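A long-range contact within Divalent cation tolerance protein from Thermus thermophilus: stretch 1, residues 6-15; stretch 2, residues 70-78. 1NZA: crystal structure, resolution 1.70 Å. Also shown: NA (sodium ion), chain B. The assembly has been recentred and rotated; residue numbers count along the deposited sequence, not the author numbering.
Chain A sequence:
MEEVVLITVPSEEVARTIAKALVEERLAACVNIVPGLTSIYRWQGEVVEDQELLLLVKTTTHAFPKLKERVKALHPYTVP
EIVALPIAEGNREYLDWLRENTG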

ATOM      1  N   LEU A   6       4.108  -2.676   6.371  1.00 15.44           N
ATOM      2  CA  LEU A   6       3.631  -1.314   6.592  1.00 14.53           C
ATOM      3  C   LEU A   6       3.877  -0.932   8.046  1.00 15.64           C
ATOM      4  O   LEU A   6       3.625  -1.725   8.956  1.00 15.57           O
ATOM      5  N   ILE A   7       4.359   0.288   8.257  1.00 13.23           N
ATOM      6  CA  ILE A   7       4.628   0.803   9.596  1.00 14.50           C
ATOM      7  C   ILE A   7       4.301   2.287   9.543  1.00 14.22           C
ATOM      8  O   ILE A   7       4.682   2.961   8.590  1.00 16.91           O
ATOM      9  N   THR A   8       3.576   2.799  10.527  1.00 14.26           N
ATOM     10  CA  THR A   8       3.316   4.232  10.530  1.00 13.92           C
ATOM     11  C   THR A   8       4.101   4.800  11.703  1.00 16.79           C
ATOM     12  O   THR A   8       4.306   4.114  12.709  1.00 16.32           O
ATOM     13  N   VAL A   9       4.561   6.041  11.550  1.00 14.06           N
ATOM     14  CA  VAL A   9       5.352   6.720  12.570  1.00 15.10           C
ATOM     15  C   VAL A   9       4.843   8.157  12.742  1.00 16.93           C
ATOM     16  O   VAL A   9       4.198   8.710  11.853  1.00 14.34           O
ATOM     17  N   PRO A  10       5.131   8.779  13.895  1.00 16.22           N
ATOM     18  CA  PRO A  10       4.690  10.144  14.195  1.00 16.09           C
ATOM     19  C   PRO A  10       5.456  11.315  13.593  1.00 14.99           C
ATOM     20  O   PRO A  10       4.939  12.435  13.571  1.00 15.30           O
ATOM     21  N   SER A  11       6.671  11.074  13.113  1.00 16.19           N
ATOM     22  CA  SER A  11       7.483  12.158  12.561  1.00 17.59           C
ATOM     23  C   SER A  11       8.483  11.693  11.518  1.00 18.23           C
ATOM     24  O   SER A  11       8.809  10.513  11.434  1.00 15.94           O
ATOM     25  N   GLU A  12       8.976  12.644  10.730  1.00 19.58           N
ATOM     26  CA  GLU A  12       9.960  12.360   9.695  1.00 21.19           C
ATOM     27  C   GLU A  12      11.234  11.827  10.348  1.00 21.33           C
ATOM     28  O   GLU A  12      11.913  10.955   9.801  1.00 20.89           O
ATOM     29  N   GLU A  13      11.548  12.367  11.521  1.00 21.08           N
ATOM     30  CA  GLU A  13      12.723  11.965  12.286  1.00 23.20           C
ATOM     31  C   GLU A  13      12.720  10.464  12.542  1.00 22.07           C
ATOM     32  O   GLU A  13      13.693   9.772  12.234  1.00 21.51           O
ATOM     33  N   VAL A  14      11.630   9.969  13.123  1.00 20.21           N
ATOM     34  CA  VAL A  14      11.505   8.544  13.418  1.00 20.40           C
ATOM     35  C   VAL A  14      11.457   7.745  12.123  1.00 18.21           C
ATOM     36  O   VAL A  14      12.058   6.677  12.012  1.00 17.04           O
ATOM     37  N   ALA A  15      10.736   8.269  11.137  1.00 16.58           N
ATOM     38  CA  ALA A  15      10.628   7.592   9.857  1.00 16.05           C
ATOM     39  C   ALA A  15      12.011   7.286   9.289  1.00 15.17           C
ATOM     40  O   ALA A  15      12.312   6.150   8.936  1.00 16.04           O
ATOM     41  N   ARG A  70      13.583  -4.728  16.309  1.00 30.01           N
ATOM     42  CA  ARG A  70      14.262  -3.462  16.086  1.00 29.59           C
ATOM     43  C   ARG A  70      13.261  -2.312  16.005  1.00 28.42           C
ATOM     44  O   ARG A  70      13.508  -1.232  16.536  1.00 28.35           O
ATOM     45  N   VAL A  71      12.125  -2.540  15.351  1.00 27.23           N
ATOM     46  CA  VAL A  71      11.121  -1.488  15.229  1.00 26.34           C
ATOM     47  C   VAL A  71      10.526  -1.091  16.577  1.00 27.87           C
ATOM     48  O   VAL A  71      10.369   0.095  16.864  1.00 27.38           O
ATOM     49  N   LYS A  72      10.191  -2.074  17.405  1.00 28.98           N
ATOM     50  CA  LYS A  72       9.624  -1.775  18.714  1.00 30.17           C
ATOM     51  C   LYS A  72      10.613  -0.970  19.553  1.00 30.98           C
ATOM     52  O   LYS A  72      10.217  -0.098  20.324  1.00 32.18           O
ATOM     53  N   ALA A  73      11.901  -1.258  19.381  1.00 31.68           N
ATOM     54  CA  ALA A  73      12.957  -0.569  20.117  1.00 32.80           C
ATOM     55  C   ALA A  73      13.102   0.889  19.687  1.00 32.77           C
ATOM     56  O   ALA A  73      13.188   1.789  20.524  1.00 32.61           O
ATOM     57  N   LEU A  74      13.133   1.110  18.376  1.00 32.03           N
ATOM     58  CA  LEU A  74      13.281   2.451  17.820  1.00 30.61           C
ATOM     59  C   LEU A  74      11.993   3.270  17.867  1.00 29.44           C
ATOM     60  O   LEU A  74      12.030   4.471  18.118  1.00 29.41           O
ATOM     61  N   HIS A  75      10.856   2.622  17.632  1.00 26.77           N
ATOM     62  CA  HIS A  75       9.569   3.314  17.630  1.00 26.54           C
ATOM     63  C   HIS A  75       9.239   3.835  19.030  1.00 27.91           C
ATOM     64  O   HIS A  75       9.346   3.108  20.017  1.00 28.03           O
ATOM     65  N   PRO A  76       8.826   5.109  19.131  1.00 28.64           N
ATOM     66  CA  PRO A  76       8.489   5.726  20.418  1.00 30.60           C
ATOM     67  C   PRO A  76       7.241   5.206  21.127  1.00 31.86           C
ATOM     68  O   PRO A  76       7.131   5.323  22.348  1.00 32.85           O
ATOM     69  N   TYR A  77       6.309   4.628  20.376  1.00 31.03           N
ATOM     70  CA  TYR A  77       5.072   4.127  20.968  1.00 31.23           C
ATOM     71  C   TYR A  77       5.119   2.637  21.302  1.00 31.22           C
ATOM     72  O   TYR A  77       5.751   1.846  20.603  1.00 31.34           O
ATOM     73  N   THR A  78       4.445   2.270  22.387  1.00 33.07           N
ATOM     74  CA  THR A  78       4.425   0.891  22.866  1.00 33.80           C
ATOM     75  C   THR A  78       3.934  -0.172  21.887  1.00 33.34           C
ATOM     76  O   THR A  78       4.598  -1.192  21.705  1.00 34.38           O
TER

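A single histidine ties this contact together: the ring of His75 is hydrogen-bonded through both of its nitrogens, one to each stretch. NE2 of His75 donates to the backbone O of Thr8 at 3.0 Å with a nearly straight N-H...O angle of 162°, the one hydrogen bond that crosses between the stretches. The other ring nitrogen, ND1 of His75, accepts from the backbone N of Tyr77 at 3.2 Å (164°), so the imidazole must carry its proton on NE2 and leave ND1 free as an acceptor. His75 is the first residue to leave helical phi/psi after the helix of stretch 2, although its own N still donates to Val71 O at 2.7 Å. Its CA-to-CB bond points sideways, but chi1 in t (-156°) and chi2 of -66° bring the ring nearer to the strand. Thr8 O lies at the ring edge, near its plane, as a hydrogen bond to NE2 requires; Ile7 CG2 also approaches the edge, 4.4 Å from His75 CD2. Val9 CG1 comes to 4.0 Å from His75 NE2 and Pro10 CD to 4.2 Å from His75 CE1, both obliquely, so aliphatic carbons of stretch 1 lie close to the buried ring.

Apolar pairs extend the contact in two directions. Toward the helix, Ile7 (m, t) and Val71 (t) point at each other and meet at 3.9 Å between Ile7 CD1 and Val71 CG2, the extended chi2 of Ile7 carrying its terminal methyl across the gap. Beyond the histidine, Pro10 and Pro76 face one another, both with C-gamma endo pucker, and their CG atoms lie 3.9 Å apart. Val14 (t), from the first helix, adds its CG1 at 4.0 Å from Pro76 CD. Tyr77 (chi1 m) lays its ring obliquely by Pro10: Pro10 CB is 3.8 Å from Tyr77 OH and 4.1 Å from Tyr77 CE1.

Two polar side chains of stretch 1 work outside this packing. Ser11 (p) caps the helix that carries Val14, its OG accepting a weak bond from Val14 N at 3.4 Å. Thr8 (p) points sideways and divides its roles: while its backbone O receives the histidine, its OG1 binds the sodium ion at 2.3 Å. Water 2 and water 1 bind the same ion, their O atoms 2.4 and 2.5 Å from NA, and two further ligands come from elsewhere in the structure. The two stretches together bury 315 Å².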

ATOM      1  CB  LEU A   6       2.130  -1.205   6.308  1.00 14.77           C
ATOM      2  CG  LEU A   6       1.606  -1.691   4.953  1.00 18.65           C
ATOM      3  CD1 LEU A   6       0.137  -1.303   4.803  1.00 17.24           C
ATOM      4  CD2 LEU A   6       2.418  -1.093   3.846  1.00 18.83           C
ATOM      5  CB  ILE A   7       6.126   0.689   9.975  1.00 14.85           C
ATOM      6  CG1 ILE A   7       6.593  -0.767   9.900  1.00 13.68           C
ATOM      7  CG2 ILE A   7       6.349   1.225  11.395  1.00 15.64           C
ATOM      8  CD1 ILE A   7       8.094  -0.920  10.007  1.00 14.28           C
ATOM      9  CB  THR A   8       1.824   4.559  10.659  1.00 17.11           C
ATOM     10  OG1 THR A   8       1.246   3.764  11.697  1.00 16.17           O
ATOM     11  CG2 THR A   8       1.106   4.281   9.341  1.00 17.21           C
ATOM     12  CB  VAL A   9       6.852   6.715  12.183  1.00 15.51           C
ATOM     13  CG1 VAL A   9       7.343   5.273  12.027  1.00 16.75           C
ATOM     14  CG2 VAL A   9       7.059   7.463  10.874  1.00 19.15           C
ATOM     15  CB  PRO A  10       4.734  10.175  15.718  1.00 18.57           C
ATOM     16  CG  PRO A  10       5.936   9.350  16.006  1.00 20.01           C
ATOM     17  CD  PRO A  10       5.762   8.165  15.080  1.00 19.38           C
ATOM     18  CB  SER A  11       8.252  12.853  13.688  1.00 18.65           C
ATOM     19  OG  SER A  11       9.182  11.957  14.280  1.00 21.95           O
ATOM     20  CB  GLU A  12      10.283  13.631   8.910  1.00 24.84           C
ATOM     21  CG  GLU A  12      11.310  13.421   7.813  1.00 29.58           C
ATOM     22  CD  GLU A  12      11.774  14.723   7.195  1.00 33.32           C
ATOM     23  OE1 GLU A  12      10.916  15.545   6.811  1.00 35.05           O
ATOM     24  OE2 GLU A  12      13.002  14.924   7.087  1.00 37.02           O
ATOM     25  CB  GLU A  13      12.751  12.709  13.629  1.00 27.46           C
ATOM     26  CG  GLU A  13      13.827  12.235  14.605  1.00 34.72           C
ATOM     27  CD  GLU A  13      15.237  12.512  14.116  1.00 37.70           C
ATOM     28  OE1 GLU A  13      15.564  13.693  13.868  1.00 40.64           O
ATOM     29  OE2 GLU A  13      16.023  11.549  13.983  1.00 39.63           O
ATOM     30  CB  VAL A  14      10.224   8.251  14.239  1.00 23.12           C
ATOM     31  CG1 VAL A  14       9.980   6.748  14.314  1.00 26.78           C
ATOM     32  CG2 VAL A  14      10.366   8.826  15.640  1.00 27.38           C
ATOM     33  CB  ALA A  15       9.829   8.456   8.879  1.00 13.65           C
ATOM     34  CB  ARG A  70      15.104  -3.531  14.809  1.00 29.47           C
ATOM     35  CG  ARG A  70      16.134  -4.657  14.804  1.00 31.35           C
ATOM     36  CD  ARG A  70      17.184  -4.499  15.907  1.00 30.90           C
ATOM     37  NE  ARG A  70      18.073  -3.362  15.672  1.00 30.35           N
ATOM     38  CZ  ARG A  70      18.161  -2.301  16.469  1.00 31.32           C
ATOM     39  NH1 ARG A  70      17.411  -2.224  17.564  1.00 31.74           N
ATOM     40  NH2 ARG A  70      19.002  -1.317  16.175  1.00 31.38           N
ATOM     41  CB  VAL A  71       9.980  -1.908  14.280  1.00 25.23           C
ATOM     42  CG1 VAL A  71       8.892  -0.837  14.273  1.00 24.32           C
ATOM     43  CG2 VAL A  71      10.525  -2.113  12.880  1.00 22.01           C
ATOM     44  CB  LYS A  72       9.247  -3.068  19.437  1.00 29.84           C
ATOM     45  CG  LYS A  72       8.088  -3.802  18.787  1.00 31.91           C
ATOM     46  CD  LYS A  72       7.814  -5.127  19.473  1.00 32.79           C
ATOM     47  CE  LYS A  72       6.701  -5.877  18.760  1.00 34.24           C
ATOM     48  NZ  LYS A  72       6.501  -7.236  19.327  1.00 35.41           N
ATOM     49  CB  ALA A  73      14.283  -1.296  19.928  1.00 31.95           C
ATOM     50  CB  LEU A  74      13.775   2.364  16.373  1.00 32.00           C
ATOM     51  CG  LEU A  74      15.164   1.759  16.135  1.00 31.93           C
ATOM     52  CD1 LEU A  74      15.379   1.534  14.651  1.00 33.56           C
ATOM     53  CD2 LEU A  74      16.240   2.683  16.698  1.00 34.42           C
ATOM     54  CB  HIS A  75       8.470   2.365  17.135  1.00 22.33           C
ATOM     55  CG  HIS A  75       7.271   3.062  16.566  1.00 22.64           C
ATOM     56  ND1 HIS A  75       6.424   3.836  17.328  1.00 21.96           N
ATOM     57  CD2 HIS A  75       6.768   3.080  15.308  1.00 21.10           C
ATOM     58  CE1 HIS A  75       5.447   4.299  16.566  1.00 24.53           C
ATOM     59  NE2 HIS A  75       5.634   3.853  15.335  1.00 21.76           N
ATOM     60  CB  PRO A  76       8.378   7.207  20.063  1.00 30.95           C
ATOM     61  CG  PRO A  76       7.850   7.169  18.662  1.00 28.95           C
ATOM     62  CD  PRO A  76       8.703   6.089  18.035  1.00 29.43           C
ATOM     63  CB  TYR A  77       3.899   4.463  20.038  1.00 29.62           C
ATOM     64  CG  TYR A  77       3.732   5.961  19.832  1.00 31.97           C
ATOM     65  CD1 TYR A  77       2.979   6.468  18.769  1.00 31.14           C
ATOM     66  CD2 TYR A  77       4.344   6.878  20.698  1.00 31.86           C
ATOM     67  CE1 TYR A  77       2.844   7.850  18.571  1.00 30.73           C
ATOM     68  CE2 TYR A  77       4.215   8.256  20.510  1.00 30.83           C
ATOM     69  CZ  TYR A  77       3.466   8.737  19.445  1.00 31.55           C
ATOM     70  OH  TYR A  77       3.352  10.104  19.252  1.00 28.16           O
ATOM     71  CB  THR A  78       3.607   0.772  24.171  1.00 35.00           C
ATOM     72  OG1 THR A  78       2.276   1.257  23.956  1.00 35.55           O
ATOM     73  CG2 THR A  78       4.268   1.579  25.278  1.00 36.15           C
TER
HETATM   74 NA    NA B 104      -0.365   4.688  13.043  1.00 14.60          NA
HETATM   75  O   HOH W   1      -1.982   3.312  11.662  1.00 38.41           O
HETATM   76  O   HOH W   2      -2.184   5.596  14.327  1.00 29.35           O